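Local coordinates for L-methionine gamma-lyase (Fusobacterium nucleatum subsp. nucleatum, PDB 6LXU), which belongs to the Cys/Met metabolism family of pyridoxal-phosphate-dependent enzymes, carrying its cofactor on a modified lysine and assembling as a tetramer, at residues T96-L101 with F118-H123; D110-G115 with T158-N163; T133-D136 with E142-N145. All coordinates share one frame; numbering follows the deposited sequence. Where two conformers were deposited one is given.

Interaction 1 of 3, residues T96-L101 with F118-H123; sequences TLWTVL and FALMNH
Leu97 and Leu120 reach toward each other from two helices whose short segments run at 32° to one another, and their side chains meet at a slant through single methyl groups, Leu97 CD1 lying 4.0 Å from Leu120 CD2. The axes of these segments stay 12.8 Å apart at their closest, so the backbones never touch and branched or long side chains must span the gap. On Leu97 one methyl does double duty: its CD1 also lies 4.0 Å from CE of Met121, whose side chain crosses that of Leu97 at about a right angle. Met121 starts off to one flank of its helix, and in the conformer given the bend at chi2 (-71°) carries the thioether round until the terminal methyl comes close to the leucine.

Helix 89-100 and helix 115-125 are joined through strand 106-110, one of the parallel strands in the large mixed sheet of the PLP-dependent aminotransferase-like fold, and the contact bridges two helices of that alpha/beta layer. The sheet itself is close by: Leu97 also packs on Ile185 of strand 183-187, and Met121 on Tyr155 of strand 151-157.

The second branch of Leu120 serves a different neighbour. CG anti to the backbone N (chi1 173°) carries the branch point out toward helix 89-100, and from there the methyls part, CD2 going to Leu97 while CD1 approaches CZ2 of Trp98 at 4.3 Å, obliquely to the indole. Trp98 departs at an angle from the line between the helices, but the far end of its ring system swings closer to helix 115-125. That indole is also an interface group: NE1 donates to Met243 O of the second subunit, and the ring stacks on Trp98 of that same subunit.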
loop_
_atom_site.group_PDB
_atom_site.type_symbol
_atom_site.label_atom_id
_atom_site.label_comp_id
_atom_site.label_asym_id
_atom_site.label_seq_id
_atom_site.Cartn_x
_atom_site.Cartn_y
_atom_site.Cartn_z
ATOM N N THR A 96 8.379 13.786 -22.459
ATOM C CA THR A 96 7.882 14.207 -23.769
ATOM C C THR A 96 8.897 15.099 -24.487
ATOM O O THR A 96 9.249 14.838 -25.647
ATOM C CB THR A 96 6.525 14.922 -23.617
ATOM O OG1 THR A 96 5.570 14.000 -23.075
ATOM C CG2 THR A 96 6.020 15.413 -24.963
ATOM N N LEU A 97 9.374 16.126 -23.813
ATOM C CA LEU A 97 10.284 17.082 -24.445
ATOM C C LEU A 97 11.619 16.460 -24.832
ATOM O O LEU A 97 12.131 16.723 -25.937
ATOM C CB LEU A 97 10.467 18.306 -23.555
ATOM C CG LEU A 97 9.200 19.161 -23.392
ATOM C CD1 LEU A 97 9.408 20.219 -22.335
ATOM C CD2 LEU A 97 8.768 19.812 -24.696
ATOM N N TRP A 98 12.185 15.611 -23.974
ATOM C CA TRP A 98 13.447 14.956 -24.322
ATOM C C TRP A 98 13.304 14.008 -25.503
ATOM O O TRP A 98 14.291 13.737 -26.209
ATOM C CB TRP A 98 14.045 14.174 -23.139
ATOM C CG TRP A 98 14.500 14.996 -21.972
ATOM C CD1 TRP A 98 14.165 14.773 -20.673
ATOM C CD2 TRP A 98 15.368 16.146 -21.975
ATOM N NE1 TRP A 98 14.777 15.687 -19.862
ATOM C CE2 TRP A 98 15.505 16.562 -20.630
ATOM C CE3 TRP A 98 16.028 16.887 -22.981
ATOM C CZ2 TRP A 98 16.269 17.689 -20.259
ATOM C CZ3 TRP A 98 16.791 18.025 -22.607
ATOM C CH2 TRP A 98 16.907 18.402 -21.255
ATOM N N THR A 99 12.112 13.446 -25.690
ATOM C CA THR A 99 11.853 12.561 -26.819
ATOM C C THR A 99 11.824 13.322 -28.145
ATOM O O THR A 99 12.440 12.890 -29.129
ATOM C CB THR A 99 10.531 11.796 -26.619
ATOM O OG1 THR A 99 10.645 10.999 -25.433
ATOM C CG2 THR A 99 10.229 10.878 -27.800
ATOM N N VAL A 100 11.094 14.422 -28.176
ATOM C CA VAL A 100 10.773 15.077 -29.456
ATOM C C VAL A 100 11.742 16.181 -29.856
ATOM O O VAL A 100 11.723 16.598 -31.035
ATOM C CB VAL A 100 9.313 15.602 -29.501
ATOM C CG1 VAL A 100 8.335 14.476 -29.220
ATOM C CG2 VAL A 100 9.086 16.786 -28.581
ATOM N N LEU A 101 12.572 16.661 -28.933
ATOM C CA LEU A 101 13.527 17.723 -29.217
ATOM C C LEU A 101 14.920 17.163 -29.493
ATOM O O LEU A 101 15.183 15.978 -29.328
ATOM C CB LEU A 101 13.587 18.707 -28.050
ATOM C CG LEU A 101 12.334 19.551 -27.817
ATOM C CD1 LEU A 101 12.444 20.301 -26.506
ATOM C CD2 LEU A 101 12.081 20.510 -28.981
ATOM N N PHE A 118 8.641 26.392 -16.659
ATOM C CA PHE A 118 9.413 27.559 -17.068
ATOM C C PHE A 118 10.899 27.342 -16.819
ATOM O O PHE A 118 11.729 27.644 -17.678
ATOM C CB PHE A 118 8.935 28.825 -16.368
ATOM C CG PHE A 118 9.675 30.044 -16.822
ATOM C CD1 PHE A 118 9.297 30.709 -17.981
ATOM C CD2 PHE A 118 10.804 30.472 -16.145
ATOM C CE1 PHE A 118 10.012 31.818 -18.428
ATOM C CE2 PHE A 118 11.529 31.571 -16.591
ATOM C CZ PHE A 118 11.125 32.236 -17.728
ATOM N N ALA A 119 11.243 26.806 -15.651
ATOM C CA ALA A 119 12.637 26.547 -15.324
ATOM C C ALA A 119 13.267 25.513 -16.250
ATOM O O ALA A 119 14.400 25.686 -16.715
ATOM C CB ALA A 119 12.774 26.110 -13.874
ATOM N N LEU A 120 12.537 24.432 -16.542
ATOM C CA LEU A 120 12.993 23.437 -17.498
ATOM C C LEU A 120 13.254 24.073 -18.870
ATOM O O LEU A 120 14.281 23.807 -19.488
ATOM C CB LEU A 120 11.960 22.308 -17.625
ATOM C CG LEU A 120 12.208 21.274 -18.719
ATOM C CD1 LEU A 120 13.555 20.587 -18.541
ATOM C CD2 LEU A 120 11.080 20.259 -18.711
ATOM N N MET A 121 12.329 24.916 -19.313
ATOM C CA MET A 121 12.464 25.593 -20.614
ATOM C C MET A 121 13.632 26.581 -20.619
ATOM O O MET A 121 14.487 26.546 -21.516
ATOM C CB MET A 121 11.183 26.352 -20.970
ATOM C CG MET A 121 9.961 25.488 -21.256
ATOM S SD MET A 121 10.053 24.572 -22.798
ATOM C CE MET A 121 8.346 24.044 -22.905
ATOM N N ASN A 122 13.650 27.461 -19.637
ATOM C CA ASN A 122 14.571 28.598 -19.634
ATOM C C ASN A 122 15.996 28.240 -19.241
ATOM O O ASN A 122 16.947 28.833 -19.775
ATOM C CB ASN A 122 14.029 29.657 -18.686
ATOM C CG ASN A 122 14.735 30.987 -18.819
ATOM O OD1 ASN A 122 14.944 31.480 -19.917
ATOM N ND2 ASN A 122 15.073 31.581 -17.689
ATOM N N HIS A 123 16.152 27.296 -18.312
ATOM C CA HIS A 123 17.462 26.927 -17.768
ATOM C C HIS A 123 17.946 25.526 -18.102
ATOM O O HIS A 123 19.158 25.284 -18.040
ATOM C CB HIS A 123 17.480 27.119 -16.247
ATOM C CG HIS A 123 17.403 28.554 -15.830
ATOM N ND1 HIS A 123 16.434 29.038 -14.977
ATOM C CD2 HIS A 123 18.160 29.618 -16.183
ATOM C CE1 HIS A 123 16.614 30.335 -14.805
ATOM N NE2 HIS A 123 17.657 30.711 -15.520
#

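Interaction 2 of 3, residues D110-G115 with T158-N163; sequences DKTLYG and TPANPN
Thr112 and Ala160 meet where two irregular chain segments pass each other without a direct hydrogen bond, Thr112 forming the centre of an inverse gamma turn while cis peptide bonds precede both Pro159 and Pro162. The methyl of Ala160 lies 3.7 Å from Thr112 O and 4.0 Å from Thr112 OG1, so it rests against both a backbone and a side-chain oxygen of one residue. Next along, Thr112 CB comes 3.7 Å from Asn161 O.

The threonine is held from its own side. Asp110 OD1 accepts from Thr112 N at 2.7 Å through its anti lone pair, closing an Asx turn, and takes Thr112 OG1 from above the carboxylate plane, 73° out of it. In the conformer given, OG1 lies between the backbone N and the carbonyl carbon (chi1 76°), where hydroxyl and amide can converge on that one oxygen.

A water joins the backbones, donating to Leu113 O and, more weakly, to Asn161 O. Beyond it, Asn161 ND2 stands at the edge of the Tyr114 ring, near its plane and 4.4 Å from CD1, while Asn161 OD1 accepts from Arg376.

Tyr114, whose OH bonds a bound MPD molecule, occupies the N-cap position of helix 115-125. The two loops follow parallel strands 106-110 and 151-157, neighbours in the large sheet, and lead into helices 115-125 and 169-176.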
loop_
_atom_site.group_PDB
_atom_site.type_symbol
_atom_site.label_atom_id
_atom_site.label_comp_id
_atom_site.label_asym_id
_atom_site.label_seq_id
_atom_site.Cartn_x
_atom_site.Cartn_y
_atom_site.Cartn_z
ATOM N N ASP A 110 4.946 30.294 -23.601
ATOM C CA ASP A 110 4.494 31.485 -22.899
ATOM C C ASP A 110 5.393 31.747 -21.701
ATOM O O ASP A 110 5.985 30.825 -21.157
ATOM C CB ASP A 110 3.041 31.282 -22.456
ATOM C CG ASP A 110 2.302 32.591 -22.248
ATOM O OD1 ASP A 110 2.582 33.281 -21.239
ATOM O OD2 ASP A 110 1.443 32.932 -23.083
ATOM N N LYS A 111 5.533 33.002 -21.287
ATOM C CA LYS A 111 6.142 33.273 -19.958
ATOM C C LYS A 111 5.269 32.818 -18.765
ATOM O O LYS A 111 5.794 32.503 -17.686
ATOM C CB LYS A 111 6.593 34.735 -19.806
ATOM C CG LYS A 111 5.535 35.812 -20.002
ATOM C CD LYS A 111 6.166 37.189 -20.216
ATOM C CE LYS A 111 6.740 37.385 -21.623
ATOM N NZ LYS A 111 5.680 37.626 -22.649
ATOM N N THR A 112 3.950 32.824 -18.950
ATOM C CA THR A 112 3.027 32.281 -17.951
ATOM C C THR A 112 2.856 30.792 -18.172
ATOM O O THR A 112 1.907 30.322 -18.829
ATOM C CB THR A 112 1.637 32.912 -17.998
ATOM O OG1 THR A 112 0.919 32.375 -19.112
ATOM C CG2 THR A 112 1.721 34.438 -18.053
ATOM N N LEU A 113 3.821 30.074 -17.613
ATOM C CA LEU A 113 3.827 28.636 -17.573
ATOM C C LEU A 113 4.096 28.249 -16.150
ATOM O O LEU A 113 4.809 28.959 -15.424
ATOM C CB LEU A 113 4.986 28.061 -18.363
ATOM C CG LEU A 113 5.010 28.075 -19.875
ATOM C CD1 LEU A 113 6.252 27.308 -20.299
ATOM C CD2 LEU A 113 3.748 27.478 -20.465
ATOM N N TYR A 114 3.614 27.070 -15.792
ATOM C CA TYR A 114 3.904 26.471 -14.500
ATOM C C TYR A 114 5.402 26.633 -14.184
ATOM O O TYR A 114 6.248 26.403 -15.043
ATOM C CB TYR A 114 3.511 24.998 -14.548
ATOM C CG TYR A 114 3.836 24.272 -13.289
ATOM C CD1 TYR A 114 3.148 24.541 -12.117
ATOM C CD2 TYR A 114 4.844 23.315 -13.263
ATOM C CE1 TYR A 114 3.453 23.878 -10.948
ATOM C CE2 TYR A 114 5.159 22.661 -12.097
ATOM C CZ TYR A 114 4.457 22.935 -10.947
ATOM O OH TYR A 114 4.782 22.273 -9.793
ATOM N N GLY A 115 5.712 27.062 -12.961
ATOM C CA GLY A 115 7.059 27.502 -12.645
ATOM C C GLY A 115 8.158 26.503 -12.963
ATOM O O GLY A 115 9.195 26.862 -13.517
ATOM N N THR A 158 -3.433 26.376 -20.460
ATOM C CA THR A 158 -4.616 27.218 -20.284
ATOM C C THR A 158 -5.692 26.452 -19.527
ATOM O O THR A 158 -5.963 25.313 -19.873
ATOM C CB THR A 158 -5.184 27.753 -21.629
ATOM O OG1 THR A 158 -6.323 28.582 -21.382
ATOM C CG2 THR A 158 -5.530 26.653 -22.611
ATOM N N PRO A 159 -6.320 27.052 -18.516
ATOM C CA PRO A 159 -5.922 28.295 -17.856
ATOM C C PRO A 159 -4.552 28.168 -17.214
ATOM O O PRO A 159 -4.145 27.056 -16.875
ATOM C CB PRO A 159 -7.010 28.489 -16.783
ATOM C CG PRO A 159 -8.138 27.605 -17.191
ATOM C CD PRO A 159 -7.482 26.438 -17.860
ATOM N N ALA A 160 -3.849 29.287 -17.049
ATOM C CA ALA A 160 -2.471 29.256 -16.505
ATOM C C ALA A 160 -2.270 30.315 -15.440
ATOM O O ALA A 160 -2.773 31.442 -15.610
ATOM C CB ALA A 160 -1.460 29.472 -17.619
ATOM N N ASN A 161 -1.497 29.967 -14.390
ATOM C CA ASN A 161 -1.139 30.831 -13.223
ATOM C C ASN A 161 -0.483 32.112 -13.690
ATOM O O ASN A 161 0.101 32.097 -14.761
ATOM C CB ASN A 161 -0.070 30.165 -12.318
ATOM C CG ASN A 161 -0.540 28.902 -11.611
ATOM O OD1 ASN A 161 -1.449 28.944 -10.763
ATOM N ND2 ASN A 161 0.155 27.782 -11.872
ATOM N N PRO A 162 -0.512 33.214 -12.918
ATOM C CA PRO A 162 -1.187 33.358 -11.609
ATOM C C PRO A 162 -2.567 34.052 -11.675
ATOM O O PRO A 162 -3.252 34.213 -10.644
ATOM C CB PRO A 162 -0.205 34.254 -10.861
ATOM C CG PRO A 162 0.326 35.168 -11.931
ATOM C CD PRO A 162 0.384 34.356 -13.194
ATOM N N ASN A 163 -2.934 34.469 -12.881
ATOM C CA ASN A 163 -4.153 35.205 -13.172
ATOM C C ASN A 163 -5.104 34.398 -14.066
ATOM O O ASN A 163 -6.009 34.965 -14.667
ATOM C CB ASN A 163 -3.811 36.560 -13.845
ATOM C CG ASN A 163 -3.095 37.552 -12.919
ATOM O OD1 ASN A 163 -3.092 37.429 -11.694
ATOM N ND2 ASN A 163 -2.552 38.611 -13.519
HETATM O O HOH W 1 2.983 30.927 -13.913
#

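Interaction 3 of 3, residues T133-D136 with E142-N145; sequences TFVD and EVKN
Val135 and Asp136 face Glu142 and Val143 across a tight strand-to-helix connection, part of the alternating alpha/beta pattern of the large PLP-binding fold: strand 131-135, outermost in its sheet within this chain, runs into a short loop and then helix 140-146. At the start of the segment, Thr133 anchors the strand to its neighbour through backbone hydrogen bonds with Val107 and Thr109. Phe134 then points away from helix 140-146, to the side of the sheet where helix 115-125 lies.

Val135 turns the other way, toward helix 140-146. With CG1 beside the backbone N (chi1 -53°), the other methyl, CG2, lies between the backbone N and the carbonyl carbon and meets Val143 CG2 at 3.9 Å, the two side chains crossing at about a right angle. Helix 169-176 continues this apolar patch, with Leu172 and Ile175 against Val143. The valine's CB also lies 3.7 Å from Glu142 OE1, so the carboxylate is bordered by hydrocarbon.

At Asp136 the contact becomes polar. Its amide N donates to Glu142 OE1 at 3.0 Å, a nearly straight bond with an N-H...O angle of 167°, although the donor approaches 47° out of the carboxylate plane. Glu142 gets there with its chain extended beyond CG. The aspartate carboxylate has other partners, OD1 accepting from Ser138 OG and pairing with Lys165; this lysine probably eases the proximity of two acids. Asp136 OD2 and Glu142 OE2 remain 4.4 Å apart, while Asp136 CB inserts against the glutamate carboxylate, 3.5 Å from both OE1 and OE2.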
loop_
_atom_site.group_PDB
_atom_site.type_symbol
_atom_site.label_atom_id
_atom_site.label_comp_id
_atom_site.label_asym_id
_atom_site.label_seq_id
_atom_site.Cartn_x
_atom_site.Cartn_y
_atom_site.Cartn_z
ATOM N N THR A 133 11.848 30.647 -27.215
ATOM C CA THR A 133 11.296 31.993 -27.253
ATOM C C THR A 133 10.021 32.027 -26.412
ATOM O O THR A 133 9.102 31.216 -26.626
ATOM C CB THR A 133 10.961 32.422 -28.689
ATOM O OG1 THR A 133 12.137 32.325 -29.500
ATOM C CG2 THR A 133 10.460 33.863 -28.731
ATOM N N PHE A 134 9.972 32.954 -25.466
ATOM C CA PHE A 134 8.809 33.173 -24.622
ATOM C C PHE A 134 8.038 34.362 -25.161
ATOM O O PHE A 134 8.591 35.463 -25.289
ATOM C CB PHE A 134 9.237 33.450 -23.191
ATOM C CG PHE A 134 9.980 32.314 -22.560
ATOM C CD1 PHE A 134 9.292 31.213 -22.047
ATOM C CD2 PHE A 134 11.366 32.322 -22.499
ATOM C CE1 PHE A 134 9.976 30.155 -21.471
ATOM C CE2 PHE A 134 12.051 31.262 -21.918
ATOM C CZ PHE A 134 11.355 30.180 -21.406
ATOM N N VAL A 135 6.769 34.133 -25.490
ATOM C CA VAL A 135 5.886 35.177 -26.020
ATOM C C VAL A 135 4.581 35.197 -25.236
ATOM O O VAL A 135 4.339 34.344 -24.368
ATOM C CB VAL A 135 5.575 34.957 -27.519
ATOM C CG1 VAL A 135 6.849 34.812 -28.329
ATOM C CG2 VAL A 135 4.684 33.736 -27.753
ATOM N N ASP A 136 3.744 36.185 -25.524
ATOM C CA ASP A 136 2.380 36.200 -25.026
ATOM C C ASP A 136 1.523 35.393 -25.989
ATOM O O ASP A 136 1.140 35.886 -27.051
ATOM C CB ASP A 136 1.872 37.641 -24.947
ATOM C CG ASP A 136 0.448 37.746 -24.424
ATOM O OD1 ASP A 136 -0.160 36.696 -24.103
ATOM O OD2 ASP A 136 -0.063 38.883 -24.318
ATOM N N GLU A 142 1.977 37.679 -32.168
ATOM C CA GLU A 142 3.262 37.365 -31.506
ATOM C C GLU A 142 3.698 35.922 -31.769
ATOM O O GLU A 142 4.873 35.652 -32.016
ATOM C CB GLU A 142 3.195 37.576 -29.990
ATOM C CG GLU A 142 3.331 39.013 -29.535
ATOM C CD GLU A 142 3.466 39.146 -28.027
ATOM O OE1 GLU A 142 4.282 38.414 -27.410
ATOM O OE2 GLU A 142 2.760 39.998 -27.446
ATOM N N VAL A 143 2.746 34.995 -31.721
ATOM C CA VAL A 143 3.061 33.592 -31.921
ATOM C C VAL A 143 3.439 33.349 -33.377
ATOM O O VAL A 143 4.448 32.704 -33.648
ATOM C CB VAL A 143 1.908 32.673 -31.469
ATOM C CG1 VAL A 143 2.252 31.217 -31.730
ATOM C CG2 VAL A 143 1.632 32.890 -29.988
ATOM N N LYS A 144 2.653 33.894 -34.308
ATOM C CA LYS A 144 2.986 33.798 -35.740
ATOM C C LYS A 144 4.399 34.310 -36.015
ATOM O O LYS A 144 5.167 33.672 -36.725
ATOM C CB LYS A 144 2.016 34.625 -36.584
ATOM C CG LYS A 144 0.595 34.103 -36.652
ATOM C CD LYS A 144 -0.289 35.115 -37.362
ATOM C CE LYS A 144 -1.762 34.833 -37.153
ATOM N NZ LYS A 144 -2.607 35.670 -38.049
ATOM N N ASN A 145 4.720 35.456 -35.429
ATOM C CA ASN A 145 6.023 36.105 -35.644
ATOM C C ASN A 145 7.195 35.329 -35.029
ATOM O O ASN A 145 8.316 35.446 -35.514
ATOM C CB ASN A 145 6.014 37.545 -35.103
ATOM C CG ASN A 145 5.126 38.480 -35.912
ATOM O OD1 ASN A 145 4.751 38.187 -37.053
ATOM N ND2 ASN A 145 4.782 39.614 -35.317
#

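In the fold
The three contacts lie 15 to 17 Å apart, centre to centre, around the same region of the large sheet. Helix 115-125 ties interaction 1 to interaction 2, with Phe118 CD1 3.9 Å from Lys111 O. It also reaches interaction 3 through ring packing: Phe118 CE1 lies 3.5 Å from Phe134 CE1. Between interactions 2 and 3, Asp110 CG comes within 3.4 Å of Val135 O, and Lys165 pairs with both Asp110 and Asp136. Interaction 1 borders the second subunit; interaction 2 reaches it weakly, through Tyr114 OH and Arg61 of that subunit, and nearest atoms of the Tyr114 side chain and a bound MPD, probably from the crystallisation liquor, are about 3 Å apart; interaction 3 touches no other chain.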